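Side-chain contacts in protein (GYP1P) (Saccharomyces cerevisiae, PDB 1FKM), which stimulates the GTPase activity of Ypt/Rab proteins such as Ypt1 and Ypt7, supplying catalytic arginine and glutamine fingers in trans: residues R202-L207 against Q231-W236; R235-L240 against F330-F335. All coordinates share one frame; numbering follows the deposited sequence.

Contact 1 (R202-L207 against Q231-W236)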
loop_
_atom_site.group_PDB
_atom_site.type_symbol
_atom_site.label_atom_id
_atom_site.label_comp_id
_atom_site.label_asym_id
_atom_site.label_seq_id
_atom_site.Cartn_x
_atom_site.Cartn_y
_atom_site.Cartn_z
ATOM N N ARG A 202 7.209 8.571 15.534
ATOM C CA ARG A 202 6.160 9.515 15.911
ATOM C C ARG A 202 4.792 8.830 15.823
ATOM O O ARG A 202 3.914 9.069 16.649
ATOM C CB ARG A 202 6.193 10.731 14.982
ATOM C CG ARG A 202 5.211 11.829 15.349
ATOM C CD ARG A 202 5.334 13.011 14.398
ATOM N NE ARG A 202 5.012 12.640 13.021
ATOM C CZ ARG A 202 5.878 12.666 12.011
ATOM N NH1 ARG A 202 7.133 13.050 12.215
ATOM N NH2 ARG A 202 5.488 12.310 10.794
ATOM N N GLN A 203 4.616 7.990 14.808
ATOM C CA GLN A 203 3.363 7.253 14.616
ATOM C C GLN A 203 3.123 6.289 15.777
ATOM O O GLN A 203 2.009 6.185 16.298
ATOM C CB GLN A 203 3.419 6.450 13.314
ATOM C CG GLN A 203 3.190 7.259 12.053
ATOM C CD GLN A 203 1.749 7.700 11.910
ATOM O OE1 GLN A 203 1.309 8.652 12.561
ATOM N NE2 GLN A 203 0.996 6.995 11.066
ATOM N N VAL A 204 4.169 5.574 16.169
ATOM C CA VAL A 204 4.063 4.619 17.264
ATOM C C VAL A 204 3.737 5.356 18.563
ATOM O O VAL A 204 2.941 4.872 19.370
ATOM C CB VAL A 204 5.371 3.807 17.417
ATOM C CG1 VAL A 204 5.311 2.928 18.662
ATOM C CG2 VAL A 204 5.570 2.934 16.181
ATOM N N LYS A 205 4.338 6.528 18.760
ATOM C CA LYS A 205 4.066 7.323 19.962
ATOM C C LYS A 205 2.606 7.791 19.952
ATOM O O LYS A 205 1.936 7.804 20.990
ATOM C CB LYS A 205 4.986 8.546 20.023
ATOM C CG LYS A 205 6.459 8.209 20.148
ATOM C CD LYS A 205 7.331 9.448 19.997
ATOM C CE LYS A 205 8.812 9.088 20.007
ATOM N NZ LYS A 205 9.675 10.285 19.792
ATOM N N ASN A 206 2.129 8.186 18.773
ATOM C CA ASN A 206 0.753 8.643 18.608
ATOM C C ASN A 206 -0.231 7.517 18.904
ATOM O O ASN A 206 -1.280 7.752 19.507
ATOM C CB ASN A 206 0.532 9.173 17.185
ATOM C CG ASN A 206 1.143 10.549 16.973
ATOM O OD1 ASN A 206 1.231 11.034 15.846
ATOM N ND2 ASN A 206 1.558 11.185 18.058
ATOM N N LEU A 207 0.103 6.299 18.483
ATOM C CA LEU A 207 -0.761 5.145 18.733
ATOM C C LEU A 207 -0.777 4.854 20.229
ATOM O O LEU A 207 -1.820 4.555 20.807
ATOM C CB LEU A 207 -0.257 3.909 17.976
ATOM C CG LEU A 207 -0.952 2.571 18.270
ATOM C CD1 LEU A 207 -2.428 2.649 17.871
ATOM C CD2 LEU A 207 -0.245 1.448 17.516
ATOM N N GLN A 231 7.482 -2.826 19.850
ATOM C CA GLN A 231 7.705 -4.254 19.626
ATOM C C GLN A 231 6.738 -4.939 18.667
ATOM O O GLN A 231 7.024 -6.027 18.166
ATOM C CB GLN A 231 7.732 -4.986 20.965
ATOM C CG GLN A 231 8.856 -4.500 21.856
ATOM C CD GLN A 231 8.808 -5.096 23.242
ATOM O OE1 GLN A 231 7.757 -5.123 23.883
ATOM N NE2 GLN A 231 9.954 -5.567 23.721
ATOM N N PHE A 232 5.590 -4.324 18.407
ATOM C CA PHE A 232 4.654 -4.917 17.466
ATOM C C PHE A 232 4.155 -3.892 16.452
ATOM O O PHE A 232 3.856 -4.233 15.310
ATOM C CB PHE A 232 3.470 -5.563 18.213
ATOM C CG PHE A 232 2.603 -4.588 18.964
ATOM C CD1 PHE A 232 1.619 -3.856 18.304
ATOM C CD2 PHE A 232 2.770 -4.405 20.335
ATOM C CE1 PHE A 232 0.812 -2.958 18.995
ATOM C CE2 PHE A 232 1.969 -3.509 21.038
ATOM C CZ PHE A 232 0.986 -2.781 20.368
ATOM N N ALA A 233 4.108 -2.629 16.861
ATOM C CA ALA A 233 3.605 -1.562 16.006
ATOM C C ALA A 233 4.582 -1.003 14.977
ATOM O O ALA A 233 4.160 -0.359 14.013
ATOM C CB ALA A 233 3.067 -0.425 16.866
ATOM N N PHE A 234 5.879 -1.217 15.162
ATOM C CA PHE A 234 6.796 -0.683 14.165
ATOM C C PHE A 234 6.449 -1.282 12.805
ATOM O O PHE A 234 6.361 -0.571 11.806
ATOM C CB PHE A 234 8.256 -1.001 14.480
ATOM C CG PHE A 234 9.203 -0.490 13.431
ATOM C CD1 PHE A 234 9.549 0.854 13.390
ATOM C CD2 PHE A 234 9.673 -1.332 12.428
ATOM C CE1 PHE A 234 10.345 1.358 12.359
ATOM C CE2 PHE A 234 10.470 -0.839 11.393
ATOM C CZ PHE A 234 10.804 0.508 11.361
ATOM N N ARG A 235 6.246 -2.594 12.769
ATOM C CA ARG A 235 5.923 -3.260 11.515
ATOM C C ARG A 235 4.567 -2.792 10.988
ATOM O O ARG A 235 4.390 -2.625 9.781
ATOM C CB ARG A 235 5.924 -4.779 11.703
ATOM C CG ARG A 235 5.981 -5.560 10.394
ATOM C CD ARG A 235 6.025 -7.064 10.641
ATOM N NE ARG A 235 4.776 -7.571 11.203
ATOM C CZ ARG A 235 4.574 -8.836 11.556
ATOM N NH1 ARG A 235 5.540 -9.730 11.407
ATOM N NH2 ARG A 235 3.402 -9.211 12.049
ATOM N N TRP A 236 3.612 -2.580 11.891
ATOM C CA TRP A 236 2.284 -2.112 11.497
ATOM C C TRP A 236 2.418 -0.779 10.761
ATOM O O TRP A 236 1.787 -0.551 9.730
ATOM C CB TRP A 236 1.393 -1.894 12.721
ATOM C CG TRP A 236 0.949 -3.146 13.435
ATOM C CD1 TRP A 236 1.420 -4.415 13.261
ATOM C CD2 TRP A 236 -0.054 -3.223 14.453
ATOM N NE1 TRP A 236 0.767 -5.282 14.113
ATOM C CE2 TRP A 236 -0.142 -4.572 14.855
ATOM C CE3 TRP A 236 -0.887 -2.275 15.064
ATOM C CZ2 TRP A 236 -1.032 -5.001 15.846
ATOM C CZ3 TRP A 236 -1.772 -2.700 16.048
ATOM C CH2 TRP A 236 -1.835 -4.051 16.429
#
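Val204 and Ala233 mark the point where helix 198-214 meets helix 230-238, their CA atoms 6.3 Å apart, while the local axes approach to 9.6 Å and run at 123° to each other, more antiparallel than parallel. Both segments belong to the all-helical TBC domain. The methyl group of Ala233 points at the partner helix and takes one carbon from each of two residues a helical turn apart. Leu207 supplies the tighter touch, its CD2 branch reaching Ala233 CB at 3.9 Å; CG stands anti to the backbone N (chi1 173°), which carries the forked end across toward the alanine. Val204 approaches with its CG2 methyl, which lies beside its own backbone N. This group is 4.2 Å from Ala233 CB and 4.3 Å from Phe234 N, so it rests against the backbone of helix 230-238 as well as against a side chain. Val204 also packs on Ile230, and Leu207 on Ala333 of helix 324-338. The Phe234 CB bond turns away from helix 198-214, and its side chain comes within about 7 Å of that of the glutamine finger, Gln131. With no polar bond between the segments, the pairing rests on the fit of branched side chains around one small methyl group, and it probably depends on shape rather than on charge.

Contact 2 (R235-L240 against F330-F335)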
loop_
_atom_site.group_PDB
_atom_site.type_symbol
_atom_site.label_atom_id
_atom_site.label_comp_id
_atom_site.label_asym_id
_atom_site.label_seq_id
_atom_site.Cartn_x
_atom_site.Cartn_y
_atom_site.Cartn_z
ATOM N N ARG A 235 6.246 -2.594 12.769
ATOM C CA ARG A 235 5.923 -3.260 11.515
ATOM C C ARG A 235 4.567 -2.792 10.988
ATOM O O ARG A 235 4.390 -2.625 9.781
ATOM C CB ARG A 235 5.924 -4.779 11.703
ATOM C CG ARG A 235 5.981 -5.560 10.394
ATOM C CD ARG A 235 6.025 -7.064 10.641
ATOM N NE ARG A 235 4.776 -7.571 11.203
ATOM C CZ ARG A 235 4.574 -8.836 11.556
ATOM N NH1 ARG A 235 5.540 -9.730 11.407
ATOM N NH2 ARG A 235 3.402 -9.211 12.049
ATOM N N TRP A 236 3.612 -2.580 11.891
ATOM C CA TRP A 236 2.284 -2.112 11.497
ATOM C C TRP A 236 2.418 -0.779 10.761
ATOM O O TRP A 236 1.787 -0.551 9.730
ATOM C CB TRP A 236 1.393 -1.894 12.721
ATOM C CG TRP A 236 0.949 -3.146 13.435
ATOM C CD1 TRP A 236 1.420 -4.415 13.261
ATOM C CD2 TRP A 236 -0.054 -3.223 14.453
ATOM N NE1 TRP A 236 0.767 -5.282 14.113
ATOM C CE2 TRP A 236 -0.142 -4.572 14.855
ATOM C CE3 TRP A 236 -0.887 -2.275 15.064
ATOM C CZ2 TRP A 236 -1.032 -5.001 15.846
ATOM C CZ3 TRP A 236 -1.772 -2.700 16.048
ATOM C CH2 TRP A 236 -1.835 -4.051 16.429
HETATM N N MSE A 237 3.243 0.105 11.310
HETATM C CA MSE A 237 3.446 1.420 10.714
HETATM C C MSE A 237 4.332 1.390 9.471
HETATM O O MSE A 237 3.991 1.976 8.446
HETATM C CB MSE A 237 4.054 2.369 11.746
HETATM C CG MSE A 237 3.119 3.473 12.173
HETATM SE SE MSE A 237 1.413 2.811 12.779
HETATM C CE MSE A 237 1.726 2.848 14.683
ATOM N N ASN A 238 5.459 0.692 9.573
ATOM C CA ASN A 238 6.428 0.605 8.487
ATOM C C ASN A 238 5.868 0.020 7.188
ATOM O O ASN A 238 6.217 0.480 6.101
ATOM C CB ASN A 238 7.643 -0.213 8.947
ATOM C CG ASN A 238 8.856 -0.013 8.055
ATOM O OD1 ASN A 238 9.245 1.120 7.768
ATOM N ND2 ASN A 238 9.468 -1.110 7.624
ATOM N N CYS A 239 4.996 -0.980 7.299
ATOM C CA CYS A 239 4.420 -1.617 6.112
ATOM C C CYS A 239 2.919 -1.359 5.969
ATOM O O CYS A 239 2.233 -2.065 5.236
ATOM C CB CYS A 239 4.674 -3.130 6.169
ATOM S SG CYS A 239 6.378 -3.588 6.573
ATOM N N LEU A 240 2.418 -0.339 6.661
ATOM C CA LEU A 240 1.000 -0.001 6.623
ATOM C C LEU A 240 0.087 -1.220 6.828
ATOM O O LEU A 240 -0.849 -1.449 6.056
ATOM C CB LEU A 240 0.649 0.698 5.301
ATOM C CG LEU A 240 1.282 2.069 5.036
ATOM C CD1 LEU A 240 0.792 2.604 3.699
ATOM C CD2 LEU A 240 0.918 3.040 6.153
ATOM N N PHE A 330 -5.438 5.659 13.408
ATOM C CA PHE A 330 -6.747 5.276 13.924
ATOM C C PHE A 330 -7.127 3.853 13.534
ATOM O O PHE A 330 -7.771 3.144 14.314
ATOM C CB PHE A 330 -7.816 6.275 13.477
ATOM C CG PHE A 330 -7.777 7.563 14.249
ATOM C CD1 PHE A 330 -8.366 7.641 15.508
ATOM C CD2 PHE A 330 -7.101 8.676 13.754
ATOM C CE1 PHE A 330 -8.280 8.809 16.268
ATOM C CE2 PHE A 330 -7.010 9.851 14.504
ATOM C CZ PHE A 330 -7.602 9.918 15.767
ATOM N N VAL A 331 -6.735 3.430 12.333
ATOM C CA VAL A 331 -7.012 2.066 11.893
ATOM C C VAL A 331 -6.230 1.112 12.806
ATOM O O VAL A 331 -6.743 0.066 13.212
ATOM C CB VAL A 331 -6.573 1.844 10.423
ATOM C CG1 VAL A 331 -6.670 0.366 10.055
ATOM C CG2 VAL A 331 -7.446 2.665 9.495
ATOM N N CYS A 332 -4.989 1.471 13.126
ATOM C CA CYS A 332 -4.167 0.634 13.998
ATOM C C CYS A 332 -4.754 0.560 15.402
ATOM O O CYS A 332 -4.721 -0.491 16.037
ATOM C CB CYS A 332 -2.733 1.163 14.070
ATOM S SG CYS A 332 -1.751 0.837 12.585
ATOM N N ALA A 333 -5.286 1.676 15.886
ATOM C CA ALA A 333 -5.886 1.702 17.217
ATOM C C ALA A 333 -7.139 0.819 17.250
ATOM O O ALA A 333 -7.326 0.030 18.177
ATOM C CB ALA A 333 -6.240 3.143 17.606
ATOM N N ALA A 334 -7.991 0.945 16.236
ATOM C CA ALA A 334 -9.214 0.147 16.176
ATOM C C ALA A 334 -8.887 -1.338 16.026
ATOM O O ALA A 334 -9.574 -2.195 16.588
ATOM C CB ALA A 334 -10.097 0.619 15.017
ATOM N N PHE A 335 -7.833 -1.635 15.268
ATOM C CA PHE A 335 -7.390 -3.009 15.040
ATOM C C PHE A 335 -6.960 -3.616 16.374
ATOM O O PHE A 335 -7.413 -4.702 16.754
ATOM C CB PHE A 335 -6.212 -3.017 14.054
ATOM C CG PHE A 335 -5.718 -4.397 13.689
ATOM C CD1 PHE A 335 -6.582 -5.344 13.144
ATOM C CD2 PHE A 335 -4.376 -4.728 13.840
ATOM C CE1 PHE A 335 -6.109 -6.604 12.748
ATOM C CE2 PHE A 335 -3.897 -5.983 13.445
ATOM C CZ PHE A 335 -4.768 -6.916 12.898
#
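Trp236 O is held by two donors, the imidazole NE2 of His328 and the backbone N of Leu241, the latter as part of the Schellman motif that ends helix 230-238 with Leu240 at positive phi. The indole of the same residue packs against helix 324-338; with CG anti to the carbonyl carbon (chi1 -71°), its six-membered ring is laid against Cys332 and Phe335. Phe335 presents its edge to one face of the indole in a T-shaped stack, with centroids 5.2 Å apart and planes at 63°. The closest approach is from Phe335 CD2, 3.7 Å from Trp236 CH2, near the rim of the six-membered ring. Phe232 and the CA of Ala233 lie against the opposite face, so the indole is sandwiched. One turn before Phe335, Cys332 meets the ring as well, its CB 4.0 Å from Trp236 CE3 and its sulfur in an oblique sulfur-aromatic contact. With an alanine at the position of Trp236, the edge of Phe335 would probably lose its aromatic face and a gap would be likely to open between the two helices. Met237, present as selenomethionine, bends along its chain to bring SE within 3.7 Å of Cys332 SG.

The two contacts lie side by side, their centres about 7 Å apart, and both use helix 230-238. In chain order helix 198-214 comes first, then helix 230-238, and helix 324-338 follows after a long interval that includes the unmodelled residues 263-322. Contact 1 therefore joins helices separated by a short span that includes helix 216-224, whereas contact 2 brings in a helix much farther along the chain. Side chains of the three helices pack into one another: Leu207 CD2 lies 3.7 Å from Met237 CE, and Leu207 CD1 packs against the backbone of helix 324-338, 3.6 Å from Ala333 N. The central helix also places Asn238, whose ND2 bonds Gln131 O, so this core adjoins the backbone of the glutamine finger.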